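PDB 4RF6: arginine kinase from Anthopleura japonica, which catalyses the reversible transfer of a phosphoryl group from ATP to L-arginine, giving N(omega)-phospho-L-arginine and ADP. Local coordinates for residues 227-230 and 234-237; 134-139 and 255-260; 186-191 and 217-222. One frame throughout, in Å; residues are numbered along the deposited sequence.

Interaction 1 (227-230 and 234-237); sequences VWLN and HLRI
Trp228 and Arg236 face each other as an antiparallel hydrogen-bonded pair, and their side chains run next to each other on the same face of the sheet. The backbone bonds between them are short and nearly straight: Trp228 N gives to Arg236 O at 2.8 Å, and Arg236 N returns the bond to Trp228 O at 2.9 Å. Farther out, the arginine chain leaves with CG anti to its own backbone N (chi1 -172°) and bends at chi3, which carries the guanidinium beside the six-membered ring of the indole. CE3 lies over one face of that group, toward its rim, and Trp228 CZ3 comes to 3.4 Å from Arg236 NH1; the two planes are 32° apart. Arg236 NH2 forms a salt bridge with Glu231, and Trp228 NE1 gives a hydrogen bond to the carbonyl O of Phe193.

The opposite face is greasy. Leu235 CD2 reaches Leu229 CD1 at 3.8 Å and Val227 CG1 at 4.1 Å, and helix 149-163 packs on both leucines. Toward the turn, Asn230 N bonds to His234 O at 2.8 Å, approaching from above the carbonyl plane. Asn230 ND2 is held by Gly214 O, while the imidazole of His234 lies between Leu138 N and Gly142 O, both of which it bonds. The whole is a beta hairpin of the phosphagen kinase catalytic domain, the face that carries Trp228 also bearing Arg236, a predicted ATP-binding residue that lies beside Arg133, another of that set.

Interaction 2 (134-139 and 255-260); sequences VARSLK and RAVNEI
Val134 and Val257 make the close part of this contact, methyl to methyl: Val134 CG2 meets Val257 CG2 at 4.0 Å, the two side chains crossing at a slant. Val134 sets CG1 anti to its carbonyl carbon (chi1 -71°), which places CG2 between the backbone N and the carbonyl carbon, directed at the helix. The other branch of Val257, CG1, lies 4.2 Å from Arg136 NE, meeting the guanidinium obliquely. That group is kept in place by polar partners: Arg136 NH1 gives a 2.9 Å bond to Ala135 O and another to Thr284 O, NH2 forms a salt bridge with Glu344, and Tyr274 adds a cation-pi contact.

Between these two segments the touch is lighter at Leu138, whose CD2 just grazes Ile260 CG2 at 4.3 Å. Lys139 there turns to solvent, and on the helix Arg255 does likewise, paired with Asp169, while Glu259 is partly exposed and bridges to Lys263.

Helix 246-264 thus lies against the sheet where strand 127-136 runs beside strand 235-242. Ile237 of that neighbouring strand touches both valines, Leu235 touches both Leu138 and Ile260, and helix 149-163 closes in on the same pair through Val159 and Val162.

Interaction 3 (186-191 and 217-222); sequences QQLVDD and IYHNND
Helix 182-190 packs against strand 216-220, close to the edge of the large antiparallel sheet of the catalytic domain, and a single leucine makes the direct contact. Leu188 directs its two methyls at alternate residues of the strand, Ile217 and His219, whose side chains share one face. Leu188 CD1 lies 4.3 Å from Ile217 CD1, a plain apolar touch. Leu188 CD2 approaches the imidazole of His219 at its edge, near the ring plane, 4.0 Å from CD2 of the histidine.

The ring's setting comes from its torsion: CG of His219 sits between the backbone N and the carbonyl carbon (chi1 70°), and ND1 is thereby brought round to the carbonyl of the next residue. The bond from His219 ND1 to Asn220 O is 2.8 Å long and almost straight, at 175°. Asn220 O lies in the plane of the ring, although ND1 stands above the carbonyl plane. This bond fixes the rotation of the imidazole, and the rings of Tyr175 and Phe193 meet it as well. Tyr175 belongs to strand 172-176, the outermost strand on this side of the sheet.

His219 NE2 is 3.0 Å from a water. The same water donates a weak, 3.5 Å bond to Asp191 OD2, making an indirect polar link between the 186-191 segment and the strand. Asp191 OD2 also forms a salt bridge with Lys223. Asp191 OD2 and His219 NE2 themselves stay 4.9 Å apart, and any effect of the carboxylate on the imidazole's ionisation would probably be tempered by that lysine.

How the interactions relate
All three contacts are buried and reach the same antiparallel sheet, but only interaction 1 joins two of its strands, so backbone hydrogen bonds dominate it. The other two lay a helix on the sheet through a few side chains. Interaction 2 is mostly aliphatic, with an arginine group alongside; interaction 3 mixes an aliphatic touch with an imidazole edge and a water link with one weak arm, nearer the sheet's border. The hairpin is the middle piece: Ile237 N bonds to Val134 O on the 134-139 side, and Val227 N to Tyr218 O on the other. Interactions 2 and 3 do not touch, their nearest atoms being about 7 Å apart.

Interaction 1 (227-230 and 234-237)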
loop_
_atom_site.group_PDB
_atom_site.type_symbol
_atom_site.label_atom_id
_atom_site.label_comp_id
_atom_site.label_asym_id
_atom_site.label_seq_id
_atom_site.Cartn_x
_atom_site.Cartn_y
_atom_site.Cartn_z
ATOM N N VAL A 227 5.883 15.992 -7.375
ATOM C CA VAL A 227 5.730 17.054 -8.364
ATOM C C VAL A 227 6.468 16.683 -9.649
ATOM O O VAL A 227 7.648 16.330 -9.612
ATOM C CB VAL A 227 6.279 18.409 -7.854
ATOM C CG1 VAL A 227 6.132 19.485 -8.927
ATOM C CG2 VAL A 227 5.582 18.838 -6.560
ATOM N N TRP A 228 5.769 16.745 -10.779
ATOM C CA TRP A 228 6.432 16.693 -12.076
ATOM C C TRP A 228 6.587 18.111 -12.583
ATOM O O TRP A 228 5.621 18.881 -12.637
ATOM C CB TRP A 228 5.655 15.846 -13.076
ATOM C CG TRP A 228 5.814 14.381 -12.835
ATOM C CD1 TRP A 228 6.536 13.786 -11.834
ATOM C CD2 TRP A 228 5.238 13.310 -13.597
ATOM N NE1 TRP A 228 6.446 12.417 -11.932
ATOM C CE2 TRP A 228 5.649 12.100 -13.012
ATOM C CE3 TRP A 228 4.407 13.263 -14.727
ATOM C CZ2 TRP A 228 5.266 10.849 -13.510
ATOM C CZ3 TRP A 228 4.025 12.019 -15.225
ATOM C CH2 TRP A 228 4.453 10.834 -14.616
ATOM N N LEU A 229 7.811 18.464 -12.938
ATOM C CA LEU A 229 8.120 19.837 -13.310
ATOM C C LEU A 229 8.329 19.921 -14.814
ATOM O O LEU A 229 9.194 19.231 -15.360
ATOM C CB LEU A 229 9.369 20.289 -12.556
ATOM C CG LEU A 229 9.813 21.744 -12.563
ATOM C CD1 LEU A 229 8.621 22.680 -12.586
ATOM C CD2 LEU A 229 10.684 22.018 -11.335
ATOM N N ASN A 230 7.514 20.743 -15.477
ATOM C CA ASN A 230 7.657 21.021 -16.909
ATOM C C ASN A 230 7.460 19.817 -17.828
ATOM O O ASN A 230 8.112 19.705 -18.868
ATOM C CB ASN A 230 9.003 21.702 -17.206
ATOM C CG ASN A 230 9.026 23.150 -16.777
ATOM O OD1 ASN A 230 8.021 23.850 -16.875
ATOM N ND2 ASN A 230 10.175 23.607 -16.288
ATOM N N HIS A 234 3.556 23.293 -16.570
ATOM C CA HIS A 234 4.688 23.695 -15.737
ATOM C C HIS A 234 4.752 22.821 -14.487
ATOM O O HIS A 234 5.824 22.399 -14.051
ATOM C CB HIS A 234 4.570 25.165 -15.321
ATOM C CG HIS A 234 4.506 26.121 -16.470
ATOM N ND1 HIS A 234 4.245 27.465 -16.306
ATOM C CD2 HIS A 234 4.669 25.929 -17.799
ATOM C CE1 HIS A 234 4.250 28.059 -17.486
ATOM N NE2 HIS A 234 4.501 27.148 -18.409
ATOM N N LEU A 235 3.585 22.539 -13.921
ATOM C CA LEU A 235 3.505 21.755 -12.705
ATOM C C LEU A 235 2.417 20.698 -12.792
ATOM O O LEU A 235 1.281 20.986 -13.196
ATOM C CB LEU A 235 3.228 22.662 -11.505
ATOM C CG LEU A 235 4.260 23.756 -11.245
ATOM C CD1 LEU A 235 3.682 24.867 -10.381
ATOM C CD2 LEU A 235 5.475 23.159 -10.580
ATOM N N ARG A 236 2.780 19.475 -12.425
ATOM C CA ARG A 236 1.805 18.445 -12.114
ATOM C C ARG A 236 2.068 18.037 -10.671
ATOM O O ARG A 236 3.102 17.440 -10.359
ATOM C CB ARG A 236 1.935 17.237 -13.039
ATOM C CG ARG A 236 0.797 16.238 -12.837
ATOM C CD ARG A 236 1.055 14.909 -13.518
ATOM N NE ARG A 236 0.948 14.998 -14.971
ATOM C CZ ARG A 236 0.801 13.946 -15.769
ATOM N NH1 ARG A 236 0.733 12.726 -15.249
ATOM N NH2 ARG A 236 0.714 14.108 -17.086
ATOM N N ILE A 237 1.133 18.378 -9.793
ATOM C CA ILE A 237 1.322 18.226 -8.358
ATOM C C ILE A 237 0.385 17.161 -7.809
ATOM O O ILE A 237 -0.837 17.279 -7.935
ATOM C CB ILE A 237 1.052 19.553 -7.647
ATOM C CG1 ILE A 237 1.870 20.672 -8.298
ATOM C CG2 ILE A 237 1.364 19.435 -6.168
ATOM C CD1 ILE A 237 1.340 22.084 -8.028
#

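Interaction 2 (134-139 and 255-260)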
loop_
_atom_site.group_PDB
_atom_site.type_symbol
_atom_site.label_atom_id
_atom_site.label_comp_id
_atom_site.label_asym_id
_atom_site.label_seq_id
_atom_site.Cartn_x
_atom_site.Cartn_y
_atom_site.Cartn_z
ATOM N N VAL A 134 -3.295 17.974 -9.325
ATOM C CA VAL A 134 -3.691 19.216 -9.982
ATOM C C VAL A 134 -2.597 19.668 -10.943
ATOM O O VAL A 134 -1.407 19.459 -10.698
ATOM C CB VAL A 134 -4.012 20.361 -8.990
ATOM C CG1 VAL A 134 -5.312 20.084 -8.242
ATOM C CG2 VAL A 134 -2.856 20.569 -8.020
ATOM N N ALA A 135 -3.019 20.272 -12.048
ATOM C CA ALA A 135 -2.100 20.866 -13.008
ATOM C C ALA A 135 -2.115 22.376 -12.807
ATOM O O ALA A 135 -3.178 22.959 -12.597
ATOM C CB ALA A 135 -2.526 20.525 -14.416
ATOM N N ARG A 136 -0.944 23.004 -12.863
ATOM C CA ARG A 136 -0.845 24.452 -12.701
ATOM C C ARG A 136 0.232 24.996 -13.635
ATOM O O ARG A 136 1.158 24.277 -14.010
ATOM C CB ARG A 136 -0.503 24.818 -11.249
ATOM C CG ARG A 136 -1.573 24.479 -10.196
ATOM C CD ARG A 136 -2.789 25.388 -10.327
ATOM N NE ARG A 136 -3.755 25.177 -9.249
ATOM C CZ ARG A 136 -4.777 24.328 -9.319
ATOM N NH1 ARG A 136 -4.967 23.603 -10.417
ATOM N NH2 ARG A 136 -5.611 24.205 -8.295
ATOM N N SER A 137 0.106 26.262 -14.015
ATOM C CA SER A 137 1.142 26.932 -14.787
ATOM C C SER A 137 1.455 28.264 -14.112
ATOM O O SER A 137 0.557 28.909 -13.563
ATOM C CB SER A 137 0.692 27.142 -16.236
ATOM O OG SER A 137 0.407 25.909 -16.871
ATOM N N LEU A 138 2.725 28.666 -14.136
ATOM C CA LEU A 138 3.151 29.899 -13.473
ATOM C C LEU A 138 2.790 31.152 -14.270
ATOM O O LEU A 138 2.913 31.170 -15.499
ATOM C CB LEU A 138 4.660 29.894 -13.217
ATOM C CG LEU A 138 5.260 28.823 -12.307
ATOM C CD1 LEU A 138 6.734 29.114 -12.062
ATOM C CD2 LEU A 138 4.506 28.733 -10.993
ATOM N N LYS A 139 2.353 32.195 -13.561
ATOM C CA LYS A 139 2.129 33.510 -14.160
ATOM C C LYS A 139 3.365 34.002 -14.895
ATOM O O LYS A 139 4.490 33.781 -14.441
ATOM C CB LYS A 139 1.778 34.534 -13.079
ATOM C CG LYS A 139 0.366 34.434 -12.560
ATOM C CD LYS A 139 0.146 35.311 -11.327
ATOM C CE LYS A 139 -1.323 35.292 -10.895
ATOM N NZ LYS A 139 -1.494 35.498 -9.426
ATOM N N ARG A 255 -1.500 22.749 1.121
ATOM C CA ARG A 255 -0.341 23.346 1.782
ATOM C C ARG A 255 0.770 23.672 0.785
ATOM O O ARG A 255 1.315 24.776 0.784
ATOM C CB ARG A 255 0.184 22.420 2.882
ATOM C CG ARG A 255 -0.067 22.927 4.300
ATOM C CD ARG A 255 -0.414 21.783 5.245
ATOM N NE ARG A 255 0.570 20.706 5.172
ATOM C CZ ARG A 255 0.294 19.425 5.392
ATOM N NH1 ARG A 255 -0.940 19.050 5.702
ATOM N NH2 ARG A 255 1.252 18.516 5.296
ATOM N N ALA A 256 1.084 22.716 -0.085
ATOM C CA ALA A 256 2.149 22.908 -1.068
ATOM C C ALA A 256 1.753 23.871 -2.185
ATOM O O ALA A 256 2.539 24.741 -2.569
ATOM C CB ALA A 256 2.581 21.576 -1.650
ATOM N N VAL A 257 0.544 23.699 -2.719
ATOM C CA VAL A 257 0.087 24.491 -3.858
ATOM C C VAL A 257 -0.082 25.966 -3.488
ATOM O O VAL A 257 0.327 26.858 -4.236
ATOM C CB VAL A 257 -1.227 23.934 -4.452
ATOM C CG1 VAL A 257 -1.756 24.857 -5.543
ATOM C CG2 VAL A 257 -1.010 22.522 -5.009
ATOM N N ASN A 258 -0.680 26.219 -2.327
ATOM C CA ASN A 258 -0.868 27.590 -1.863
ATOM C C ASN A 258 0.458 28.323 -1.632
ATOM O O ASN A 258 0.571 29.518 -1.908
ATOM C CB ASN A 258 -1.756 27.619 -0.610
ATOM C CG ASN A 258 -3.215 27.323 -0.921
ATOM O OD1 ASN A 258 -3.703 27.633 -2.006
ATOM N ND2 ASN A 258 -3.917 26.720 0.034
ATOM N N GLU A 259 1.462 27.601 -1.141
ATOM C CA GLU A 259 2.793 28.176 -0.949
ATOM C C GLU A 259 3.430 28.576 -2.281
ATOM O O GLU A 259 3.984 29.671 -2.418
ATOM C CB GLU A 259 3.708 27.205 -0.192
ATOM C CG GLU A 259 5.151 27.688 -0.052
ATOM C CD GLU A 259 5.272 29.025 0.670
ATOM O OE1 GLU A 259 4.359 29.382 1.446
ATOM O OE2 GLU A 259 6.291 29.721 0.461
ATOM N N ILE A 260 3.348 27.681 -3.260
ATOM C CA ILE A 260 3.806 27.983 -4.609
ATOM C C ILE A 260 3.021 29.175 -5.161
ATOM O O ILE A 260 3.604 30.104 -5.721
ATOM C CB ILE A 260 3.655 26.767 -5.545
ATOM C CG1 ILE A 260 4.588 25.632 -5.118
ATOM C CG2 ILE A 260 3.942 27.162 -6.984
ATOM C CD1 ILE A 260 4.355 24.308 -5.860
#

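Interaction 3 (186-191 and 217-222)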
loop_
_atom_site.group_PDB
_atom_site.type_symbol
_atom_site.label_atom_id
_atom_site.label_comp_id
_atom_site.label_asym_id
_atom_site.label_seq_id
_atom_site.Cartn_x
_atom_site.Cartn_y
_atom_site.Cartn_z
ATOM N N GLN A 186 16.836 4.598 -11.743
ATOM C CA GLN A 186 16.352 3.296 -11.297
ATOM C C GLN A 186 15.439 3.417 -10.080
ATOM O O GLN A 186 14.374 2.798 -10.019
ATOM C CB GLN A 186 17.540 2.391 -10.953
ATOM C CG GLN A 186 17.167 0.925 -10.879
ATOM C CD GLN A 186 16.278 0.510 -12.036
ATOM O OE1 GLN A 186 16.692 0.549 -13.196
ATOM N NE2 GLN A 186 15.042 0.134 -11.728
ATOM N N GLN A 187 15.877 4.215 -9.111
ATOM C CA GLN A 187 15.113 4.454 -7.893
ATOM C C GLN A 187 13.735 5.040 -8.187
ATOM O O GLN A 187 12.718 4.554 -7.685
ATOM C CB GLN A 187 15.880 5.400 -6.968
ATOM C CG GLN A 187 17.211 4.850 -6.474
ATOM C CD GLN A 187 17.751 5.609 -5.274
ATOM O OE1 GLN A 187 17.246 6.676 -4.917
ATOM N NE2 GLN A 187 18.778 5.053 -4.640
ATOM N N LEU A 188 13.713 6.093 -8.997
ATOM C CA LEU A 188 12.470 6.779 -9.332
ATOM C C LEU A 188 11.518 5.891 -10.143
ATOM O O LEU A 188 10.295 6.018 -10.024
ATOM C CB LEU A 188 12.765 8.096 -10.056
ATOM C CG LEU A 188 13.410 9.181 -9.193
ATOM C CD1 LEU A 188 13.957 10.319 -10.044
ATOM C CD2 LEU A 188 12.422 9.719 -8.172
ATOM N N VAL A 189 12.074 4.994 -10.958
ATOM C CA VAL A 189 11.262 3.998 -11.656
ATOM C C VAL A 189 10.639 3.049 -10.633
ATOM O O VAL A 189 9.442 2.752 -10.688
ATOM C CB VAL A 189 12.089 3.179 -12.677
ATOM C CG1 VAL A 189 11.305 1.969 -13.146
ATOM C CG2 VAL A 189 12.471 4.030 -13.870
ATOM N N ASP A 190 11.462 2.593 -9.690
ATOM C CA ASP A 190 11.009 1.693 -8.633
ATOM C C ASP A 190 9.874 2.292 -7.801
ATOM O O ASP A 190 8.992 1.569 -7.338
ATOM C CB ASP A 190 12.176 1.281 -7.727
ATOM C CG ASP A 190 13.060 0.215 -8.355
ATOM O OD1 ASP A 190 12.674 -0.335 -9.408
ATOM O OD2 ASP A 190 14.136 -0.075 -7.785
ATOM N N ASP A 191 9.898 3.608 -7.615
ATOM C CA ASP A 191 8.843 4.295 -6.874
ATOM C C ASP A 191 7.685 4.673 -7.796
ATOM O O ASP A 191 6.648 5.153 -7.335
ATOM C CB ASP A 191 9.395 5.550 -6.190
ATOM C CG ASP A 191 10.520 5.243 -5.219
ATOM O OD1 ASP A 191 10.509 4.145 -4.623
ATOM O OD2 ASP A 191 11.411 6.105 -5.048
ATOM N N ILE A 217 11.787 16.227 -11.073
ATOM C CA ILE A 217 10.895 15.495 -10.190
ATOM C C ILE A 217 11.214 15.822 -8.731
ATOM O O ILE A 217 12.372 15.745 -8.314
ATOM C CB ILE A 217 11.033 13.984 -10.436
ATOM C CG1 ILE A 217 10.552 13.638 -11.848
ATOM C CG2 ILE A 217 10.260 13.186 -9.397
ATOM C CD1 ILE A 217 10.898 12.231 -12.293
ATOM N N TYR A 218 10.192 16.210 -7.969
ATOM C CA TYR A 218 10.329 16.423 -6.528
ATOM C C TYR A 218 9.393 15.479 -5.788
ATOM O O TYR A 218 8.241 15.296 -6.193
ATOM C CB TYR A 218 9.979 17.869 -6.158
ATOM C CG TYR A 218 10.042 18.187 -4.668
ATOM C CD1 TYR A 218 11.206 18.686 -4.092
ATOM C CD2 TYR A 218 8.929 18.011 -3.846
ATOM C CE1 TYR A 218 11.269 18.983 -2.736
ATOM C CE2 TYR A 218 8.980 18.306 -2.490
ATOM C CZ TYR A 218 10.152 18.789 -1.943
ATOM O OH TYR A 218 10.208 19.084 -0.603
ATOM N N HIS A 219 9.881 14.875 -4.708
ATOM C CA HIS A 219 8.993 14.126 -3.823
ATOM C C HIS A 219 9.386 14.320 -2.363
ATOM O O HIS A 219 10.560 14.540 -2.053
ATOM C CB HIS A 219 8.957 12.638 -4.197
ATOM C CG HIS A 219 10.227 11.902 -3.897
ATOM N ND1 HIS A 219 10.608 11.560 -2.617
ATOM C CD2 HIS A 219 11.196 11.428 -4.718
ATOM C CE1 HIS A 219 11.762 10.914 -2.661
ATOM N NE2 HIS A 219 12.139 10.823 -3.923
ATOM N N ASN A 220 8.406 14.263 -1.469
ATOM C CA ASN A 220 8.710 14.356 -0.044
ATOM C C ASN A 220 9.313 13.046 0.460
ATOM O O ASN A 220 9.258 12.024 -0.236
ATOM C CB ASN A 220 7.477 14.755 0.774
ATOM C CG ASN A 220 6.372 13.713 0.725
ATOM O OD1 ASN A 220 6.407 12.790 -0.089
ATOM N ND2 ASN A 220 5.372 13.866 1.597
ATOM N N ASN A 221 9.893 13.070 1.657
ATOM C CA ASN A 221 10.544 11.879 2.184
ATOM C C ASN A 221 9.576 10.708 2.405
ATOM O O ASN A 221 9.934 9.553 2.161
ATOM C CB ASN A 221 11.336 12.204 3.457
ATOM C CG ASN A 221 12.391 13.270 3.227
ATOM O OD1 ASN A 221 13.325 13.076 2.450
ATOM N ND2 ASN A 221 12.244 14.407 3.900
ATOM N N ASP A 222 8.352 11.015 2.835
ATOM C CA ASP A 222 7.313 9.997 3.014
ATOM C C ASP A 222 6.836 9.407 1.693
ATOM O O ASP A 222 6.126 8.396 1.687
ATOM C CB ASP A 222 6.097 10.576 3.740
ATOM C CG ASP A 222 6.399 10.968 5.164
ATOM O OD1 ASP A 222 7.321 10.370 5.753
ATOM O OD2 ASP A 222 5.707 11.870 5.687
HETATM O O HOH W 1 13.901 8.517 -4.773
#